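Local coordinates for protein DNA ligase (PDB 3GDE) that probably seals nicks in double-stranded DNA during replication, recombination and repair, using ATP to join a 3'-hydroxyl end to a 5'-phosphate end, at residues R355-L360 / S407-G412; P187-R192 / E210-L215; L360-V365 / I371-Q376. All coordinates share one frame; numbering follows the deposited sequence.

Interaction 1 (R355-L360 / S407-G412); sequences RERRKL and SPYIPG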
ATOM      1  N   ARG A 355       5.269 -28.794  -1.348  1.00 40.95           N
ATOM      2  CA  ARG A 355       4.932 -30.049  -0.662  1.00 41.72           C
ATOM      3  C   ARG A 355       5.703 -30.231   0.652  1.00 41.28           C
ATOM      4  O   ARG A 355       5.156 -30.777   1.622  1.00 41.30           O
ATOM      5  CB  ARG A 355       5.107 -31.264  -1.592  1.00 41.62           C
ATOM      6  CG  ARG A 355       6.513 -31.457  -2.141  1.00 43.11           C
ATOM      7  CD  ARG A 355       6.567 -32.431  -3.334  1.00 43.69           C
ATOM      8  NE  ARG A 355       7.354 -31.863  -4.435  1.00 47.19           N
ATOM      9  CZ  ARG A 355       8.680 -31.711  -4.430  1.00 49.32           C
ATOM     10  NH1 ARG A 355       9.408 -32.088  -3.377  1.00 50.32           N
ATOM     11  NH2 ARG A 355       9.287 -31.172  -5.481  1.00 50.05           N
ATOM     12  N   GLU A 356       6.953 -29.757   0.681  1.00 40.89           N
ATOM     13  CA  GLU A 356       7.784 -29.759   1.891  1.00 40.97           C
ATOM     14  C   GLU A 356       7.362 -28.682   2.903  1.00 40.27           C
ATOM     15  O   GLU A 356       7.356 -28.928   4.118  1.00 40.41           O
ATOM     16  CB  GLU A 356       9.262 -29.592   1.531  1.00 40.98           C
ATOM     17  CG  GLU A 356       9.830 -30.726   0.687  1.00 42.36           C
ATOM     18  CD  GLU A 356      11.353 -30.716   0.608  1.00 42.80           C
ATOM     19  OE1 GLU A 356      11.883 -31.023  -0.490  1.00 45.23           O
ATOM     20  OE2 GLU A 356      12.015 -30.416   1.637  1.00 44.63           O
ATOM     21  N   ARG A 357       7.014 -27.491   2.408  1.00 39.32           N
ATOM     22  CA  ARG A 357       6.469 -26.445   3.274  1.00 38.57           C
ATOM     23  C   ARG A 357       5.164 -26.908   3.903  1.00 38.17           C
ATOM     24  O   ARG A 357       4.933 -26.685   5.081  1.00 37.86           O
ATOM     25  CB  ARG A 357       6.253 -25.130   2.518  1.00 38.39           C
ATOM     26  CG  ARG A 357       7.489 -24.570   1.833  1.00 36.65           C
ATOM     27  CD  ARG A 357       7.316 -23.094   1.524  1.00 33.96           C
ATOM     28  NE  ARG A 357       6.110 -22.812   0.744  1.00 31.92           N
ATOM     29  CZ  ARG A 357       6.007 -22.942  -0.577  1.00 30.11           C
ATOM     30  NH1 ARG A 357       7.039 -23.358  -1.299  1.00 28.37           N
ATOM     31  NH2 ARG A 357       4.865 -22.637  -1.181  1.00 29.60           N
ATOM     32  N   ARG A 358       4.328 -27.571   3.108  1.00 38.37           N
ATOM     33  CA  ARG A 358       3.054 -28.116   3.586  1.00 38.81           C
ATOM     34  C   ARG A 358       3.245 -29.031   4.815  1.00 38.72           C
ATOM     35  O   ARG A 358       2.550 -28.884   5.823  1.00 38.88           O
ATOM     36  CB  ARG A 358       2.322 -28.836   2.440  1.00 38.76           C
ATOM     37  CG  ARG A 358       1.012 -29.513   2.828  1.00 39.92           C
ATOM     38  CD  ARG A 358      -0.116 -28.514   3.028  1.00 41.40           C
ATOM     39  NE  ARG A 358      -1.162 -29.058   3.893  1.00 42.51           N
ATOM     40  CZ  ARG A 358      -2.342 -28.479   4.123  1.00 42.37           C
ATOM     41  NH1 ARG A 358      -2.657 -27.324   3.551  1.00 40.75           N
ATOM     42  NH2 ARG A 358      -3.216 -29.069   4.933  1.00 42.95           N
ATOM     43  N   LYS A 359       4.203 -29.950   4.733  1.00 38.74           N
ATOM     44  CA  LYS A 359       4.550 -30.806   5.866  1.00 38.84           C
ATOM     45  C   LYS A 359       4.918 -29.987   7.104  1.00 38.68           C
ATOM     46  O   LYS A 359       4.410 -30.249   8.202  1.00 38.59           O
ATOM     47  CB  LYS A 359       5.679 -31.758   5.484  1.00 38.98           C
ATOM     48  CG  LYS A 359       5.217 -32.927   4.637  1.00 40.60           C
ATOM     49  CD  LYS A 359       6.392 -33.606   3.946  1.00 43.11           C
ATOM     50  CE  LYS A 359       5.907 -34.589   2.875  1.00 44.69           C
ATOM     51  NZ  LYS A 359       6.965 -34.822   1.833  1.00 46.39           N
ATOM     52  N   LEU A 360       5.790 -28.995   6.913  1.00 38.47           N
ATOM     53  CA  LEU A 360       6.147 -28.046   7.965  1.00 38.41           C
ATOM     54  C   LEU A 360       4.939 -27.340   8.546  1.00 38.23           C
ATOM     55  O   LEU A 360       4.845 -27.170   9.756  1.00 38.15           O
ATOM     56  CB  LEU A 360       7.143 -26.995   7.450  1.00 38.20           C
ATOM     57  CG  LEU A 360       8.598 -27.407   7.223  1.00 38.39           C
ATOM     58  CD1 LEU A 360       9.434 -26.185   6.878  1.00 36.52           C
ATOM     59  CD2 LEU A 360       9.172 -28.158   8.446  1.00 37.81           C
ATOM     60  N   SER A 407       6.899 -25.800  -6.583  1.00 33.31           N
ATOM     61  CA  SER A 407       7.254 -24.385  -6.582  1.00 32.30           C
ATOM     62  C   SER A 407       7.749 -23.954  -5.202  1.00 31.57           C
ATOM     63  O   SER A 407       7.236 -24.441  -4.190  1.00 31.24           O
ATOM     64  CB  SER A 407       6.084 -23.508  -7.077  1.00 32.35           C
ATOM     65  OG  SER A 407       4.963 -23.531  -6.199  1.00 31.65           O
ATOM     66  N   PRO A 408       8.787 -23.081  -5.163  1.00 31.15           N
ATOM     67  CA  PRO A 408       9.195 -22.394  -3.929  1.00 30.87           C
ATOM     68  C   PRO A 408       8.299 -21.185  -3.674  1.00 30.35           C
ATOM     69  O   PRO A 408       7.506 -20.816  -4.532  1.00 31.05           O
ATOM     70  CB  PRO A 408      10.610 -21.920  -4.248  1.00 30.46           C
ATOM     71  CG  PRO A 408      10.571 -21.649  -5.714  1.00 30.87           C
ATOM     72  CD  PRO A 408       9.646 -22.696  -6.302  1.00 31.23           C
ATOM     73  N   TYR A 409       8.427 -20.578  -2.509  1.00 29.99           N
ATOM     74  CA  TYR A 409       7.658 -19.391  -2.189  1.00 29.51           C
ATOM     75  C   TYR A 409       8.462 -18.159  -2.589  1.00 29.68           C
ATOM     76  O   TYR A 409       9.596 -17.968  -2.114  1.00 29.56           O
ATOM     77  CB  TYR A 409       7.312 -19.376  -0.689  1.00 29.28           C
ATOM     78  CG  TYR A 409       6.345 -18.280  -0.278  1.00 28.26           C
ATOM     79  CD1 TYR A 409       4.995 -18.559  -0.076  1.00 27.14           C
ATOM     80  CD2 TYR A 409       6.784 -16.970  -0.090  1.00 25.80           C
ATOM     81  CE1 TYR A 409       4.104 -17.554   0.318  1.00 27.66           C
ATOM     82  CE2 TYR A 409       5.911 -15.968   0.292  1.00 27.50           C
ATOM     83  CZ  TYR A 409       4.571 -16.264   0.499  1.00 27.86           C
ATOM     84  OH  TYR A 409       3.707 -15.260   0.868  1.00 28.73           O
ATOM     85  N   ILE A 410       7.877 -17.337  -3.469  1.00 29.43           N
ATOM     86  CA  ILE A 410       8.563 -16.161  -4.012  1.00 29.04           C
ATOM     87  C   ILE A 410       7.890 -14.844  -3.588  1.00 28.67           C
ATOM     88  O   ILE A 410       6.930 -14.392  -4.229  1.00 28.18           O
ATOM     89  CB  ILE A 410       8.691 -16.217  -5.564  1.00 29.36           C
ATOM     90  CG1 ILE A 410       9.233 -17.577  -6.046  1.00 29.51           C
ATOM     91  CG2 ILE A 410       9.556 -15.058  -6.077  1.00 29.63           C
ATOM     92  CD1 ILE A 410      10.734 -17.791  -5.855  1.00 29.02           C
ATOM     93  N   PRO A 411       8.403 -14.221  -2.510  1.00 28.24           N
ATOM     94  CA  PRO A 411       7.825 -12.988  -1.977  1.00 28.25           C
ATOM     95  C   PRO A 411       7.575 -11.907  -3.033  1.00 28.38           C
ATOM     96  O   PRO A 411       8.455 -11.599  -3.854  1.00 28.31           O
ATOM     97  CB  PRO A 411       8.875 -12.526  -0.960  1.00 27.89           C
ATOM     98  CG  PRO A 411       9.477 -13.792  -0.471  1.00 27.77           C
ATOM     99  CD  PRO A 411       9.573 -14.650  -1.718  1.00 28.40           C
ATOM    100  N   GLY A 412       6.360 -11.375  -3.020  1.00 28.86           N
ATOM    101  CA  GLY A 412       5.991 -10.218  -3.826  1.00 30.02           C
ATOM    102  C   GLY A 412       5.742 -10.474  -5.295  1.00 30.85           C
ATOM    103  O   GLY A 412       5.438  -9.547  -6.031  1.00 31.01           O
TER
HETATM  104  O   HOH W   1       4.934 -22.011  -3.932  1.00 26.02           O
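Within the adenylation domain of this ATP-dependent ligase, buried R357 ties helix 354-364 to the loop between strands 399-403 and 414-415, where it meets S407, P408 and Y409. The R357 chain turns at chi3 (-55°), which swings its guanidinium toward the loop backbone. R357 NH1 donates to S407 O at 3.1 Å with an N-H...O angle of 154°, the oxygen lying at the edge of the guanidinium and close to its plane. NH1 also bonds L352 O, while NE pairs with the carboxylate of D341, next in sequence to F340 of the predicted ATP site. R357 NH2 donates to a water 2.8 Å away, which in turn donates to S407 OG and P408 O, so every guanidinium nitrogen has a partner and the group's rotation is fixed. S407 OG also bonds L404 O. The phenol of Y409 runs on past the arginine and bonds M229 N and D299 through OH; its nearest side-chain atom lies about 3 Å from the side chain of R257, also predicted to bind ATP. Ring and guanidinium planes are 76° apart, with R357 NH2 at the ring edge, and Y409 CB sits over one guanidinium face, 3.8 Å from R357 CZ.

Interaction 2 (P187-R192 / E210-L215); sequences PETVER and EGEEGL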
ATOM      1  N   PRO A 187      19.694  -5.397  -9.836  1.00 35.06           N
ATOM      2  CA  PRO A 187      18.372  -4.878  -9.474  1.00 34.69           C
ATOM      3  C   PRO A 187      17.433  -5.951  -8.913  1.00 34.50           C
ATOM      4  O   PRO A 187      16.554  -5.631  -8.120  1.00 34.10           O
ATOM      5  CB  PRO A 187      17.822  -4.345 -10.803  1.00 34.80           C
ATOM      6  CG  PRO A 187      19.022  -4.083 -11.649  1.00 35.03           C
ATOM      7  CD  PRO A 187      20.044  -5.097 -11.239  1.00 35.11           C
ATOM      8  N   GLU A 188      17.624  -7.200  -9.334  1.00 34.34           N
ATOM      9  CA  GLU A 188      16.820  -8.329  -8.860  1.00 34.73           C
ATOM     10  C   GLU A 188      17.103  -8.716  -7.426  1.00 33.52           C
ATOM     11  O   GLU A 188      16.203  -9.143  -6.715  1.00 33.43           O
ATOM     12  CB  GLU A 188      17.009  -9.561  -9.743  1.00 35.46           C
ATOM     13  CG  GLU A 188      15.900  -9.750 -10.739  1.00 38.57           C
ATOM     14  CD  GLU A 188      16.323  -9.430 -12.156  1.00 42.89           C
ATOM     15  OE1 GLU A 188      16.647  -8.246 -12.437  1.00 44.97           O
ATOM     16  OE2 GLU A 188      16.319 -10.376 -12.989  1.00 42.84           O
ATOM     17  N   THR A 189      18.353  -8.583  -7.003  1.00 32.68           N
ATOM     18  CA  THR A 189      18.678  -8.847  -5.612  1.00 31.88           C
ATOM     19  C   THR A 189      18.359  -7.670  -4.685  1.00 31.26           C
ATOM     20  O   THR A 189      18.157  -7.885  -3.503  1.00 31.38           O
ATOM     21  CB  THR A 189      20.086  -9.502  -5.424  1.00 32.18           C
ATOM     22  OG1 THR A 189      20.831  -8.874  -4.368  1.00 32.50           O
ATOM     23  CG2 THR A 189      20.857  -9.460  -6.692  1.00 31.60           C
ATOM     24  N   VAL A 190      18.272  -6.450  -5.222  1.00 30.73           N
ATOM     25  CA  VAL A 190      17.756  -5.298  -4.450  1.00 30.09           C
ATOM     26  C   VAL A 190      16.259  -5.518  -4.217  1.00 30.26           C
ATOM     27  O   VAL A 190      15.760  -5.416  -3.090  1.00 29.77           O
ATOM     28  CB  VAL A 190      17.999  -3.925  -5.171  1.00 30.02           C
ATOM     29  CG1 VAL A 190      17.182  -2.798  -4.512  1.00 27.94           C
ATOM     30  CG2 VAL A 190      19.488  -3.569  -5.182  1.00 29.34           C
ATOM     31  N   GLU A 191      15.567  -5.821  -5.315  1.00 30.24           N
ATOM     32  CA  GLU A 191      14.179  -6.238  -5.309  1.00 31.11           C
ATOM     33  C   GLU A 191      13.909  -7.341  -4.290  1.00 30.47           C
ATOM     34  O   GLU A 191      13.037  -7.187  -3.441  1.00 30.60           O
ATOM     35  CB  GLU A 191      13.798  -6.742  -6.696  1.00 31.56           C
ATOM     36  CG  GLU A 191      12.431  -7.374  -6.757  1.00 34.56           C
ATOM     37  CD  GLU A 191      11.429  -6.456  -7.356  1.00 38.61           C
ATOM     38  OE1 GLU A 191      11.112  -6.645  -8.555  1.00 40.35           O
ATOM     39  OE2 GLU A 191      10.973  -5.533  -6.639  1.00 41.96           O
ATOM     40  N   ARG A 192      14.649  -8.446  -4.390  1.00 29.98           N
ATOM     41  CA  ARG A 192      14.479  -9.592  -3.482  1.00 29.71           C
ATOM     42  C   ARG A 192      14.621  -9.230  -2.013  1.00 28.31           C
ATOM     43  O   ARG A 192      13.842  -9.691  -1.189  1.00 27.70           O
ATOM     44  CB  ARG A 192      15.444 -10.727  -3.835  1.00 30.16           C
ATOM     45  CG  ARG A 192      14.847 -11.786  -4.725  1.00 33.53           C
ATOM     46  CD  ARG A 192      15.823 -12.934  -4.956  1.00 39.50           C
ATOM     47  NE  ARG A 192      16.612 -12.729  -6.175  1.00 43.40           N
ATOM     48  CZ  ARG A 192      17.932 -12.566  -6.207  1.00 45.67           C
ATOM     49  NH1 ARG A 192      18.644 -12.599  -5.083  1.00 46.56           N
ATOM     50  NH2 ARG A 192      18.546 -12.379  -7.375  1.00 46.84           N
ATOM     51  N   GLU A 210      27.659  -3.102   2.328  1.00 35.80           N
ATOM     52  CA  GLU A 210      28.054  -4.490   2.051  1.00 36.10           C
ATOM     53  C   GLU A 210      27.826  -4.939   0.609  1.00 35.64           C
ATOM     54  O   GLU A 210      28.094  -6.090   0.271  1.00 35.38           O
ATOM     55  CB  GLU A 210      27.336  -5.460   3.011  1.00 36.64           C
ATOM     56  CG  GLU A 210      27.564  -5.232   4.507  1.00 38.88           C
ATOM     57  CD  GLU A 210      28.980  -5.557   4.962  1.00 43.60           C
ATOM     58  OE1 GLU A 210      29.557  -4.752   5.733  1.00 45.32           O
ATOM     59  OE2 GLU A 210      29.521  -6.617   4.557  1.00 45.93           O
ATOM     60  N   GLY A 211      27.323  -4.042  -0.231  1.00 35.71           N
ATOM     61  CA  GLY A 211      27.067  -4.351  -1.639  1.00 35.86           C
ATOM     62  C   GLY A 211      26.146  -5.539  -1.903  1.00 36.25           C
ATOM     63  O   GLY A 211      25.310  -5.902  -1.070  1.00 35.42           O
ATOM     64  N   GLU A 212      26.321  -6.136  -3.077  1.00 36.97           N
ATOM     65  CA  GLU A 212      25.563  -7.308  -3.525  1.00 38.32           C
ATOM     66  C   GLU A 212      25.573  -8.487  -2.532  1.00 38.64           C
ATOM     67  O   GLU A 212      24.525  -9.055  -2.214  1.00 38.30           O
ATOM     68  CB  GLU A 212      26.092  -7.761  -4.894  1.00 38.34           C
ATOM     69  CG  GLU A 212      25.491  -9.055  -5.417  1.00 39.63           C
ATOM     70  CD  GLU A 212      24.086  -8.895  -5.958  1.00 41.04           C
ATOM     71  OE1 GLU A 212      23.427  -9.933  -6.187  1.00 42.37           O
ATOM     72  OE2 GLU A 212      23.634  -7.751  -6.177  1.00 42.17           O
ATOM     73  N   GLU A 213      26.757  -8.834  -2.042  1.00 39.44           N
ATOM     74  CA  GLU A 213      26.914  -9.952  -1.106  1.00 40.34           C
ATOM     75  C   GLU A 213      26.125  -9.764   0.191  1.00 39.90           C
ATOM     76  O   GLU A 213      25.555 -10.719   0.706  1.00 40.23           O
ATOM     77  CB  GLU A 213      28.397 -10.235  -0.817  1.00 40.60           C
ATOM     78  CG  GLU A 213      29.265  -8.987  -0.571  1.00 44.02           C
ATOM     79  CD  GLU A 213      30.013  -8.476  -1.816  1.00 47.36           C
ATOM     80  OE1 GLU A 213      31.262  -8.628  -1.854  1.00 47.76           O
ATOM     81  OE2 GLU A 213      29.360  -7.917  -2.738  1.00 48.13           O
ATOM     82  N   GLY A 214      26.092  -8.534   0.704  1.00 39.70           N
ATOM     83  CA  GLY A 214      25.340  -8.209   1.916  1.00 39.04           C
ATOM     84  C   GLY A 214      23.831  -8.281   1.714  1.00 38.72           C
ATOM     85  O   GLY A 214      23.090  -8.617   2.638  1.00 38.14           O
ATOM     86  N   LEU A 215      23.382  -7.972   0.500  1.00 38.30           N
ATOM     87  CA  LEU A 215      21.963  -8.042   0.160  1.00 38.44           C
ATOM     88  C   LEU A 215      21.462  -9.483   0.001  1.00 38.83           C
ATOM     89  O   LEU A 215      20.339  -9.791   0.395  1.00 38.63           O
ATOM     90  CB  LEU A 215      21.666  -7.235  -1.102  1.00 37.92           C
ATOM     91  CG  LEU A 215      21.734  -5.709  -1.034  1.00 37.04           C
ATOM     92  CD1 LEU A 215      21.622  -5.154  -2.442  1.00 34.57           C
ATOM     93  CD2 LEU A 215      20.650  -5.133  -0.124  1.00 34.24           C
TER
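Oxygen OE1 of E212 is approached from two helices: T189 OG1 offers it a weak hydrogen bond of 3.3 Å, and R216 NE, one turn further along E212's own helix, forms a salt bridge with it. The position of OE1 is less certain than the rest, because the model sets it too near the T189 methyl. The other carboxylate oxygen, OE2, accepts from the backbone N of D186, just ahead of helix 187-197, and D186 OD1 in turn bonds E188 N. E212 extends with CG opposite its backbone N (chi1 174°) and then bends at chi2 (76°), which turns the carboxylate toward T189. The two segments belong to consecutive helices, 187-197 and 200-216, at the end of the helical N-terminal region, probably the DNA-binding domain; the axes of segments 187-192 and 210-215 approach to 9.8 Å at 51°. Next to the polar pair L215 CB packs 3.7 Å from the hydroxyl T189 OG1; the apolar contact is L215 CD1 with V190 CG2 at 3.8 Å, the two side chains passing at an oblique angle. V203 touches both V190 and L215, and A185 closes on the same cluster. A leucine in place of E212 would probably leave R216 without its carboxylate and D186 N without its acceptor, loosening the tie between the start of helix 187-197 and its neighbour.

Interaction 3 (L360-V365 / I371-Q376); sequences LLESAV and IKLAKQ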
ATOM      1  N   LEU A 360       5.790 -28.995   6.913  1.00 38.47           N
ATOM      2  CA  LEU A 360       6.147 -28.046   7.965  1.00 38.41           C
ATOM      3  C   LEU A 360       4.939 -27.340   8.546  1.00 38.23           C
ATOM      4  O   LEU A 360       4.845 -27.170   9.756  1.00 38.15           O
ATOM      5  CB  LEU A 360       7.143 -26.995   7.450  1.00 38.20           C
ATOM      6  CG  LEU A 360       8.598 -27.407   7.223  1.00 38.39           C
ATOM      7  CD1 LEU A 360       9.434 -26.185   6.878  1.00 36.52           C
ATOM      8  CD2 LEU A 360       9.172 -28.158   8.446  1.00 37.81           C
ATOM      9  N   LEU A 361       4.032 -26.906   7.679  1.00 38.61           N
ATOM     10  CA  LEU A 361       2.804 -26.250   8.122  1.00 38.95           C
ATOM     11  C   LEU A 361       1.928 -27.185   8.965  1.00 39.73           C
ATOM     12  O   LEU A 361       1.409 -26.786  10.007  1.00 39.17           O
ATOM     13  CB  LEU A 361       2.014 -25.721   6.919  1.00 38.66           C
ATOM     14  CG  LEU A 361       0.657 -25.074   7.217  1.00 38.41           C
ATOM     15  CD1 LEU A 361       0.817 -23.730   7.922  1.00 37.29           C
ATOM     16  CD2 LEU A 361      -0.169 -24.935   5.947  1.00 38.29           C
ATOM     17  N   GLU A 362       1.770 -28.425   8.504  1.00 40.94           N
ATOM     18  CA  GLU A 362       0.906 -29.395   9.186  1.00 42.75           C
ATOM     19  C   GLU A 362       1.354 -29.667  10.620  1.00 43.08           C
ATOM     20  O   GLU A 362       0.532 -29.660  11.542  1.00 43.42           O
ATOM     21  CB  GLU A 362       0.800 -30.692   8.380  1.00 42.58           C
ATOM     22  CG  GLU A 362      -0.036 -30.556   7.110  1.00 43.34           C
ATOM     23  CD  GLU A 362       0.066 -31.768   6.194  1.00 44.50           C
ATOM     24  OE1 GLU A 362      -0.400 -31.675   5.034  1.00 46.78           O
ATOM     25  OE2 GLU A 362       0.612 -32.812   6.624  1.00 47.70           O
ATOM     26  N   SER A 363       2.656 -29.861  10.819  1.00 43.74           N
ATOM     27  CA  SER A 363       3.168 -30.127  12.162  1.00 44.57           C
ATOM     28  C   SER A 363       3.275 -28.872  13.045  1.00 45.07           C
ATOM     29  O   SER A 363       3.526 -28.986  14.247  1.00 45.25           O
ATOM     30  CB  SER A 363       4.493 -30.895  12.106  1.00 44.52           C
ATOM     31  OG  SER A 363       5.583 -30.029  11.883  1.00 45.44           O
ATOM     32  N   ALA A 364       3.054 -27.689  12.458  1.00 45.42           N
ATOM     33  CA  ALA A 364       3.195 -26.420  13.176  1.00 45.71           C
ATOM     34  C   ALA A 364       1.884 -25.927  13.768  1.00 46.20           C
ATOM     35  O   ALA A 364       1.869 -25.223  14.787  1.00 45.97           O
ATOM     36  CB  ALA A 364       3.789 -25.362  12.273  1.00 45.83           C
ATOM     37  N   VAL A 365       0.779 -26.281  13.127  1.00 46.83           N
ATOM     38  CA  VAL A 365      -0.522 -25.922  13.670  1.00 47.54           C
ATOM     39  C   VAL A 365      -1.288 -27.140  14.185  1.00 48.00           C
ATOM     40  O   VAL A 365      -1.312 -28.205  13.562  1.00 48.25           O
ATOM     41  CB  VAL A 365      -1.361 -24.975  12.734  1.00 47.55           C
ATOM     42  CG1 VAL A 365      -0.691 -24.789  11.388  1.00 47.79           C
ATOM     43  CG2 VAL A 365      -2.819 -25.428  12.601  1.00 47.31           C
ATOM     44  N   ILE A 371      -8.749 -22.068  14.553  1.00 46.17           N
ATOM     45  CA  ILE A 371      -7.522 -22.154  13.739  1.00 45.41           C
ATOM     46  C   ILE A 371      -7.524 -23.441  12.914  1.00 45.08           C
ATOM     47  O   ILE A 371      -7.496 -24.542  13.465  1.00 45.03           O
ATOM     48  CB  ILE A 371      -6.206 -22.094  14.607  1.00 45.41           C
ATOM     49  CG1 ILE A 371      -6.095 -20.790  15.420  1.00 44.64           C
ATOM     50  CG2 ILE A 371      -4.948 -22.350  13.752  1.00 44.75           C
ATOM     51  CD1 ILE A 371      -6.077 -19.482  14.609  1.00 43.99           C
ATOM     52  N   LYS A 372      -7.547 -23.297  11.592  1.00 44.55           N
ATOM     53  CA  LYS A 372      -7.599 -24.450  10.700  1.00 44.05           C
ATOM     54  C   LYS A 372      -6.463 -24.448   9.694  1.00 43.59           C
ATOM     55  O   LYS A 372      -5.863 -23.410   9.425  1.00 43.24           O
ATOM     56  CB  LYS A 372      -8.935 -24.482   9.948  1.00 44.36           C
ATOM     57  CG  LYS A 372     -10.150 -24.050  10.763  1.00 45.06           C
ATOM     58  CD  LYS A 372     -10.636 -25.163  11.669  1.00 46.59           C
ATOM     59  CE  LYS A 372     -11.654 -26.050  10.978  1.00 47.90           C
ATOM     60  NZ  LYS A 372     -12.527 -26.722  11.991  1.00 49.25           N
ATOM     61  N   LEU A 373      -6.174 -25.627   9.153  1.00 43.32           N
ATOM     62  CA  LEU A 373      -5.391 -25.767   7.937  1.00 43.34           C
ATOM     63  C   LEU A 373      -6.301 -25.766   6.721  1.00 43.44           C
ATOM     64  O   LEU A 373      -7.391 -26.346   6.751  1.00 43.54           O
ATOM     65  CB  LEU A 373      -4.601 -27.073   7.949  1.00 43.43           C
ATOM     66  CG  LEU A 373      -3.088 -27.058   8.201  1.00 44.39           C
ATOM     67  CD1 LEU A 373      -2.650 -25.813   8.945  1.00 44.57           C
ATOM     68  CD2 LEU A 373      -2.661 -28.322   8.947  1.00 45.16           C
ATOM     69  N   ALA A 374      -5.853 -25.113   5.653  1.00 43.19           N
ATOM     70  CA  ALA A 374      -6.505 -25.247   4.363  1.00 43.17           C
ATOM     71  C   ALA A 374      -6.465 -26.717   3.956  1.00 43.27           C
ATOM     72  O   ALA A 374      -5.416 -27.366   4.021  1.00 43.12           O
ATOM     73  CB  ALA A 374      -5.818 -24.382   3.310  1.00 42.99           C
ATOM     74  N   LYS A 375      -7.618 -27.244   3.575  1.00 43.23           N
ATOM     75  CA  LYS A 375      -7.673 -28.565   3.002  1.00 43.88           C
ATOM     76  C   LYS A 375      -6.931 -28.508   1.670  1.00 43.37           C
ATOM     77  O   LYS A 375      -7.143 -27.609   0.851  1.00 43.40           O
ATOM     78  CB  LYS A 375      -9.134 -29.017   2.837  1.00 43.98           C
ATOM     79  CG  LYS A 375      -9.334 -30.378   2.174  1.00 45.13           C
ATOM     80  CD  LYS A 375     -10.824 -30.765   2.137  1.00 45.45           C
ATOM     81  CE  LYS A 375     -11.051 -32.081   1.400  1.00 48.08           C
ATOM     82  NZ  LYS A 375     -10.333 -33.224   2.042  1.00 49.54           N
ATOM     83  N   GLN A 376      -6.027 -29.450   1.475  1.00 43.06           N
ATOM     84  CA  GLN A 376      -5.303 -29.523   0.232  1.00 42.71           C
ATOM     85  C   GLN A 376      -5.432 -30.913  -0.366  1.00 42.71           C
ATOM     86  O   GLN A 376      -5.376 -31.910   0.344  1.00 42.85           O
ATOM     87  CB  GLN A 376      -3.840 -29.172   0.460  1.00 42.46           C
ATOM     88  CG  GLN A 376      -3.050 -28.959  -0.807  1.00 41.69           C
ATOM     89  CD  GLN A 376      -1.582 -28.783  -0.524  1.00 42.20           C
ATOM     90  OE1 GLN A 376      -1.072 -27.664  -0.535  1.00 43.25           O
ATOM     91  NE2 GLN A 376      -0.893 -29.881  -0.240  1.00 41.37           N
TER
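With its CG opposite the backbone N (chi1 177°), L361 sends its branch from helix 354-364 toward strand 371-379, where L373, at the unusual chi1 of -105°, presents both methyls to the helix. L373 CD1 enters between two helix-side residues and lies 3.8 Å from L361 CG. On its other contact, L373 CD1 to V365 CG1 is 3.3 Å, tighter than usual for two carbons. The second methyl, L373 CD2, rests against the helix backbone at E362 CA, 3.7 Å away, and touches E362 CG at 3.9 Å, with the two side chains crossing at about a right angle. Beyond CG the E362 chain runs extended, and its OE1 forms a salt bridge with R358 NE one turn earlier. Two residues earlier in the strand, I371 CG2 reaches V365 CG2 at 3.9 Å. L361 O accepts from both A364 N and V365 N, fixing the turn that brings V365 over the strand. No hydrogen bond crosses between the segments: this is helix-on-sheet packing in the adenylation domain, against a strand that runs parallel to 335-342 and antiparallel to 247-252, the strands bearing the predicted ATP-site residue F340 and K252, the lysine predicted to carry AMP during the reaction.

Interaction 2 comes first along the chain, in the helical N-terminal part; interactions 1 and 3 follow in the adenylation domain, interaction 3 starting at the last residue of 355-360 and closing before 407-412. Interactions 1 and 3 share helix 354-364 and residue L360, and their centres are 13 Å apart. The helix thus meets the 407-412 loop and strand 371-379 through different side chains, and R358 NH1 probably bonds A374 O. Interaction 2 lies 22 Å from interaction 1 and 33 Å from interaction 3, centre to centre. Its nearest atoms stop about 6 Å short of interaction 1, yet P411 touches M195 and I196 of helix 187-197, so the two parts meet there in this closed conformation.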